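Local coordinates for protein (hdlp (histone deacetylase-like protein)) (Aquifex aeolicus, PDB 1C3P) that probably acts as a zinc-dependent deacetylase of the histone deacetylase family, with a likely part in acetoin degradation, at residues A113-F117 with G287-Y291; A106-T110 with N125-M130. One frame throughout, in Å; residues are numbered along the deposited sequence.

Contact 1. Residues A113-F117 with G287-Y291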
ATOM      1  N   ALA A 113      -6.750  10.615   6.648  1.00 15.60           N
ATOM      2  CA  ALA A 113      -5.852  11.154   5.628  1.00 15.04           C
ATOM      3  C   ALA A 113      -6.665  11.949   4.607  1.00 14.84           C
ATOM      4  O   ALA A 113      -6.255  13.017   4.153  1.00 21.05           O
ATOM      5  CB  ALA A 113      -5.110  10.036   4.928  1.00 18.65           C
ATOM      6  N   ILE A 114      -7.813  11.420   4.224  1.00 16.45           N
ATOM      7  CA  ILE A 114      -8.630  12.142   3.261  1.00 15.38           C
ATOM      8  C   ILE A 114      -9.170  13.433   3.870  1.00 18.02           C
ATOM      9  O   ILE A 114      -9.191  14.482   3.205  1.00 20.38           O
ATOM     10  CB  ILE A 114      -9.777  11.282   2.752  1.00 15.22           C
ATOM     11  CG1 ILE A 114      -9.194  10.092   1.965  1.00 19.28           C
ATOM     12  CG2 ILE A 114     -10.678  12.117   1.836  1.00 15.72           C
ATOM     13  CD1 ILE A 114     -10.227   8.971   1.692  1.00 13.43           C
ATOM     14  N   GLU A 115      -9.593  13.366   5.131  1.00 15.27           N
ATOM     15  CA  GLU A 115     -10.105  14.565   5.822  1.00 21.48           C
ATOM     16  C   GLU A 115      -9.052  15.671   5.799  1.00 23.55           C
ATOM     17  O   GLU A 115      -9.356  16.834   5.519  1.00 23.03           O
ATOM     18  CB  GLU A 115     -10.471  14.256   7.282  1.00 21.76           C
ATOM     19  CG  GLU A 115     -11.716  13.412   7.458  1.00 15.78           C
ATOM     20  CD  GLU A 115     -11.923  12.950   8.895  1.00 20.04           C
ATOM     21  OE1 GLU A 115     -11.081  13.256   9.773  1.00 21.48           O
ATOM     22  OE2 GLU A 115     -12.929  12.263   9.154  1.00 26.59           O
ATOM     23  N   GLU A 116      -7.813  15.301   6.101  1.00 22.73           N
ATOM     24  CA  GLU A 116      -6.714  16.260   6.122  1.00 20.54           C
ATOM     25  C   GLU A 116      -6.457  16.854   4.754  1.00 25.39           C
ATOM     26  O   GLU A 116      -6.244  18.063   4.627  1.00 22.87           O
ATOM     27  CB  GLU A 116      -5.450  15.594   6.638  1.00 18.40           C
ATOM     28  CG  GLU A 116      -5.505  15.267   8.108  1.00 19.76           C
ATOM     29  CD  GLU A 116      -5.827  16.498   8.938  1.00 27.24           C
ATOM     30  OE1 GLU A 116      -5.081  17.492   8.847  1.00 18.44           O
ATOM     31  OE2 GLU A 116      -6.828  16.473   9.671  1.00 23.17           O
ATOM     32  N   PHE A 117      -6.478  16.006   3.731  1.00 18.78           N
ATOM     33  CA  PHE A 117      -6.252  16.480   2.376  1.00 22.11           C
ATOM     34  C   PHE A 117      -7.324  17.489   1.970  1.00 23.87           C
ATOM     35  O   PHE A 117      -7.025  18.499   1.330  1.00 24.40           O
ATOM     36  CB  PHE A 117      -6.281  15.318   1.390  1.00 23.14           C
ATOM     37  CG  PHE A 117      -5.976  15.726  -0.025  1.00 24.06           C
ATOM     38  CD1 PHE A 117      -4.666  15.968  -0.421  1.00 19.67           C
ATOM     39  CD2 PHE A 117      -7.004  15.905  -0.951  1.00 24.08           C
ATOM     40  CE1 PHE A 117      -4.375  16.382  -1.728  1.00 23.68           C
ATOM     41  CE2 PHE A 117      -6.724  16.320  -2.257  1.00 24.04           C
ATOM     42  CZ  PHE A 117      -5.408  16.558  -2.644  1.00 19.62           C
ATOM     43  N   GLY A 287       0.130  16.349  -9.344  1.00 23.76           N
ATOM     44  CA  GLY A 287       0.103  17.261  -8.217  1.00 24.17           C
ATOM     45  C   GLY A 287      -0.042  16.478  -6.932  1.00 27.05           C
ATOM     46  O   GLY A 287       0.295  15.288  -6.882  1.00 18.06           O
ATOM     47  N   GLU A 288      -0.551  17.134  -5.894  1.00 23.21           N
ATOM     48  CA  GLU A 288      -0.727  16.484  -4.600  1.00 24.87           C
ATOM     49  C   GLU A 288      -1.975  15.607  -4.522  1.00 20.85           C
ATOM     50  O   GLU A 288      -3.031  15.935  -5.079  1.00 18.10           O
ATOM     51  CB  GLU A 288      -0.790  17.520  -3.479  1.00 29.25           C
ATOM     52  CG  GLU A 288       0.504  18.305  -3.257  1.00 42.63           C
ATOM     53  CD  GLU A 288       1.696  17.411  -2.960  1.00 43.77           C
ATOM     54  OE1 GLU A 288       1.583  16.526  -2.082  1.00 36.82           O
ATOM     55  OE2 GLU A 288       2.753  17.601  -3.593  1.00 51.56           O
ATOM     56  N   GLY A 289      -1.833  14.491  -3.816  1.00 26.12           N
ATOM     57  CA  GLY A 289      -2.929  13.556  -3.642  1.00 20.71           C
ATOM     58  C   GLY A 289      -2.920  12.993  -2.234  1.00 18.56           C
ATOM     59  O   GLY A 289      -2.204  13.502  -1.379  1.00 16.59           O
ATOM     60  N   VAL A 290      -3.709  11.946  -1.999  1.00 19.86           N
ATOM     61  CA  VAL A 290      -3.799  11.306  -0.693  1.00 19.70           C
ATOM     62  C   VAL A 290      -2.839  10.114  -0.734  1.00 20.90           C
ATOM     63  O   VAL A 290      -2.928   9.276  -1.641  1.00 19.33           O
ATOM     64  CB  VAL A 290      -5.265  10.844  -0.428  1.00 19.04           C
ATOM     65  CG1 VAL A 290      -5.385  10.099   0.914  1.00 15.54           C
ATOM     66  CG2 VAL A 290      -6.183  12.074  -0.420  1.00 20.40           C
ATOM     67  N   TYR A 291      -1.925  10.046   0.235  1.00 15.37           N
ATOM     68  CA  TYR A 291      -0.921   8.984   0.274  1.00 16.79           C
ATOM     69  C   TYR A 291      -1.160   7.895   1.328  1.00 14.97           C
ATOM     70  O   TYR A 291      -1.364   8.175   2.517  1.00 15.21           O
ATOM     71  CB  TYR A 291       0.455   9.614   0.468  1.00 16.42           C
ATOM     72  CG  TYR A 291       0.670  10.786  -0.465  1.00 18.60           C
ATOM     73  CD1 TYR A 291       0.881  12.080   0.028  1.00 21.77           C
ATOM     74  CD2 TYR A 291       0.594  10.615  -1.842  1.00 17.34           C
ATOM     75  CE1 TYR A 291       1.006  13.176  -0.842  1.00 22.55           C
ATOM     76  CE2 TYR A 291       0.715  11.693  -2.713  1.00 20.24           C
ATOM     77  CZ  TYR A 291       0.918  12.965  -2.214  1.00 25.85           C
ATOM     78  OH  TYR A 291       1.032  14.016  -3.098  1.00 25.57           O
TER

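Contact 2. Residues A106-T110 with N125-M130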
ATOM      1  N   ALA A 106      -6.612   1.057  10.771  1.00 19.28           N
ATOM      2  CA  ALA A 106      -5.904   1.424   9.543  1.00 12.39           C
ATOM      3  C   ALA A 106      -6.859   2.126   8.583  1.00 14.79           C
ATOM      4  O   ALA A 106      -6.476   3.058   7.876  1.00 13.58           O
ATOM      5  CB  ALA A 106      -5.311   0.152   8.878  1.00 11.58           C
ATOM      6  N   THR A 107      -8.109   1.681   8.577  1.00 13.67           N
ATOM      7  CA  THR A 107      -9.129   2.248   7.682  1.00 13.21           C
ATOM      8  C   THR A 107      -9.594   3.617   8.161  1.00 15.80           C
ATOM      9  O   THR A 107      -9.785   4.533   7.356  1.00 15.63           O
ATOM     10  CB  THR A 107     -10.302   1.264   7.550  1.00 14.95           C
ATOM     11  OG1 THR A 107      -9.785   0.037   7.006  1.00 15.72           O
ATOM     12  CG2 THR A 107     -11.420   1.824   6.647  1.00  9.51           C
ATOM     13  N   GLY A 108      -9.783   3.768   9.464  1.00 14.08           N
ATOM     14  CA  GLY A 108     -10.171   5.065   9.964  1.00 14.62           C
ATOM     15  C   GLY A 108      -9.047   6.042   9.630  1.00 20.05           C
ATOM     16  O   GLY A 108      -9.303   7.214   9.350  1.00 17.53           O
ATOM     17  N   SER A 109      -7.801   5.561   9.651  1.00 15.26           N
ATOM     18  CA  SER A 109      -6.640   6.409   9.350  1.00 14.54           C
ATOM     19  C   SER A 109      -6.645   6.893   7.893  1.00 15.56           C
ATOM     20  O   SER A 109      -6.099   7.962   7.558  1.00 17.00           O
ATOM     21  CB  SER A 109      -5.343   5.654   9.670  1.00 15.58           C
ATOM     22  OG  SER A 109      -5.259   5.366  11.058  1.00 16.97           O
ATOM     23  N   THR A 110      -7.246   6.101   7.014  1.00 14.37           N
ATOM     24  CA  THR A 110      -7.351   6.498   5.620  1.00 12.89           C
ATOM     25  C   THR A 110      -8.411   7.573   5.486  1.00 18.44           C
ATOM     26  O   THR A 110      -8.236   8.502   4.705  1.00 16.30           O
ATOM     27  CB  THR A 110      -7.670   5.297   4.725  1.00 14.54           C
ATOM     28  OG1 THR A 110      -6.466   4.535   4.562  1.00 18.11           O
ATOM     29  CG2 THR A 110      -8.228   5.751   3.361  1.00 12.91           C
ATOM     30  N   ASN A 125      -0.934   8.071   5.406  1.00 19.39           N
ATOM     31  CA  ASN A 125      -1.394   7.030   6.305  1.00 16.80           C
ATOM     32  C   ASN A 125      -0.667   5.737   5.936  1.00 16.22           C
ATOM     33  O   ASN A 125      -1.116   4.988   5.069  1.00 15.28           O
ATOM     34  CB  ASN A 125      -2.901   6.799   6.179  1.00 15.71           C
ATOM     35  CG  ASN A 125      -3.323   5.548   6.896  1.00 12.84           C
ATOM     36  OD1 ASN A 125      -2.695   5.170   7.885  1.00 14.91           O
ATOM     37  ND2 ASN A 125      -4.401   4.892   6.420  1.00 16.21           N
ATOM     38  N   PRO A 126       0.463   5.447   6.598  1.00 14.84           N
ATOM     39  CA  PRO A 126       1.212   4.229   6.293  1.00 17.33           C
ATOM     40  C   PRO A 126       0.476   2.912   6.550  1.00 13.78           C
ATOM     41  O   PRO A 126       0.823   1.890   5.970  1.00 17.03           O
ATOM     42  CB  PRO A 126       2.458   4.382   7.162  1.00 16.32           C
ATOM     43  CG  PRO A 126       1.909   5.137   8.374  1.00 20.95           C
ATOM     44  CD  PRO A 126       1.155   6.221   7.645  1.00 18.10           C
ATOM     45  N   ALA A 127      -0.533   2.937   7.419  1.00 14.57           N
ATOM     46  CA  ALA A 127      -1.290   1.733   7.740  1.00 17.37           C
ATOM     47  C   ALA A 127      -2.287   1.387   6.642  1.00 19.77           C
ATOM     48  O   ALA A 127      -2.764   0.253   6.571  1.00 15.62           O
ATOM     49  CB  ALA A 127      -2.039   1.914   9.091  1.00 14.48           C
ATOM     50  N   GLY A 128      -2.583   2.357   5.783  1.00 13.54           N
ATOM     51  CA  GLY A 128      -3.555   2.159   4.715  1.00 13.53           C
ATOM     52  C   GLY A 128      -3.055   1.378   3.511  1.00 14.49           C
ATOM     53  O   GLY A 128      -1.938   0.876   3.489  1.00 15.65           O
ATOM     54  N   GLY A 129      -3.899   1.281   2.495  1.00 13.35           N
ATOM     55  CA  GLY A 129      -3.529   0.553   1.299  1.00 16.28           C
ATOM     56  C   GLY A 129      -3.751  -0.953   1.369  1.00 15.69           C
ATOM     57  O   GLY A 129      -3.052  -1.699   0.689  1.00 16.10           O
ATOM     58  N   MET A 130      -4.699  -1.398   2.193  1.00 15.00           N
ATOM     59  CA  MET A 130      -5.033  -2.834   2.324  1.00 13.35           C
ATOM     60  C   MET A 130      -5.918  -3.143   1.117  1.00 12.49           C
ATOM     61  O   MET A 130      -7.122  -3.381   1.233  1.00 19.54           O
ATOM     62  CB  MET A 130      -5.785  -3.057   3.634  1.00 12.20           C
ATOM     63  CG  MET A 130      -4.952  -2.538   4.812  1.00 17.03           C
ATOM     64  SD  MET A 130      -5.600  -2.887   6.442  1.00 15.41           S
ATOM     65  CE  MET A 130      -5.387  -4.627   6.449  1.00 46.82           C
TER

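Contact 1. Residues A113-F117 with G287-Y291
F117, on the last turn of helix 98-118, reaches along the chain that leads into strand 290-292. Its CB lies 3.7 Å from CG2 of V290. With CG anti to the backbone N (chi1 -177°), the ring is carried back past V290 toward G289 and E288. CG keeps to the same V290 methyl, CG2, whereas CD1 comes 3.6 Å from the carbonyl O of G289. Farther out, CE1 sits near two carbonyl oxygens, those of G289 and E288, and CZ ends 3.5 Å from E288 O. The ring therefore meets one methyl and two peptide oxygens, all obliquely, and the contacts to the oxygens are van der Waals approaches of ring carbons to carbonyl O. CB of E288 adds an apolar touch at 4.1 Å from CE1 of F117.

V290 turns its other branch to the preceding turn of the helix: CG1 is 4.0 Å from CB of A113 and equally far from CG1 of I114, whose side chain crosses that of V290 at about a right angle. The two methyls of one valine thus pack against successive turns of the helix. This is helix-on-sheet packing in the three-layer α/β fold of the arginase-like deacetylases: helix 98-118 lies against the parallel sheet, in which strand 290-292 runs between strands 122-125 and 250-254. V250 also touches F117, and L252 touches V290.

From the strand, Y291 reaches back and ties down the E288-G289 loop that F117 lies along. Its OH gives a bond to E288 OE1 (2.8 Å), approaching from above the carboxylate plane, and accepts one from the N of G289 at 163°. R283 holds E288 OE2 in a salt bridge.

Contact 2. Residues A106-T110 with N125-M130
N125 lies against S109, its OD1 3.2 Å from S109 CB, while its ND2 reaches past that residue to the helix backbone. CG is anti to the backbone N (chi1 169°), which extends the amide toward helix 98-118. There ND2 donates twice: to T110 OG1 at 2.8 Å, with the hydroxyl in the amide plane but the bond bent to 132°, and to the carbonyl O of A106 at 3.1 Å. The second acceptor is tilted 21° from the amide plane, although ND2 stays in the plane of the A106 carbonyl. That oxygen receives only a weak helical bond from the N of T110, so the amide supplements its bonding. T110 OG1 is also bonded to N146, and S109 OG is held by S49.

A leucine in place of N125 would probably leave A106 O and T110 OG1 without this shared donor and let the turn shift against the helix.

A106 also packs through its CB, 3.7 Å from A127 CB and 3.9 Å from M130 SD. Close packing also bears on G128: a CB there would clash with T110 OG1.

The turn is a type I beta turn from N125 to G128, closed by a bond from the N of G128 to the O of N125; OD1 of N125 takes a weak one from A127 N. It is a loop at the C-terminal end of a parallel strand, where α/β folds place their active sites, and the side chain of M130 lies about 10 Å from that of D168, which binds zinc in this protein, although no zinc is bound to this chain in the model.

Both contacts are buried and share helix 98-118, which meets strand 290-292 and its approach in contact 1 and the loop after strand 122-125 in contact 2. Their centres are 12 Å apart, and they join directly: Y291 O lies 2.9 Å from N125 N, a probable hydrogen bond between neighbouring parallel strands, and A113 CB packs on N125 CB. Their chemistry follows their place. Contact 1, away from the zinc-binding residues and 15 Å from the chain's centre, is held by van der Waals packing, of apolar side chains and of the F117 ring on backbone carbonyls. Contact 2, 9 Å from that centre, relies on an asparagine amide that donates two hydrogen bonds to the helix, beside small residues.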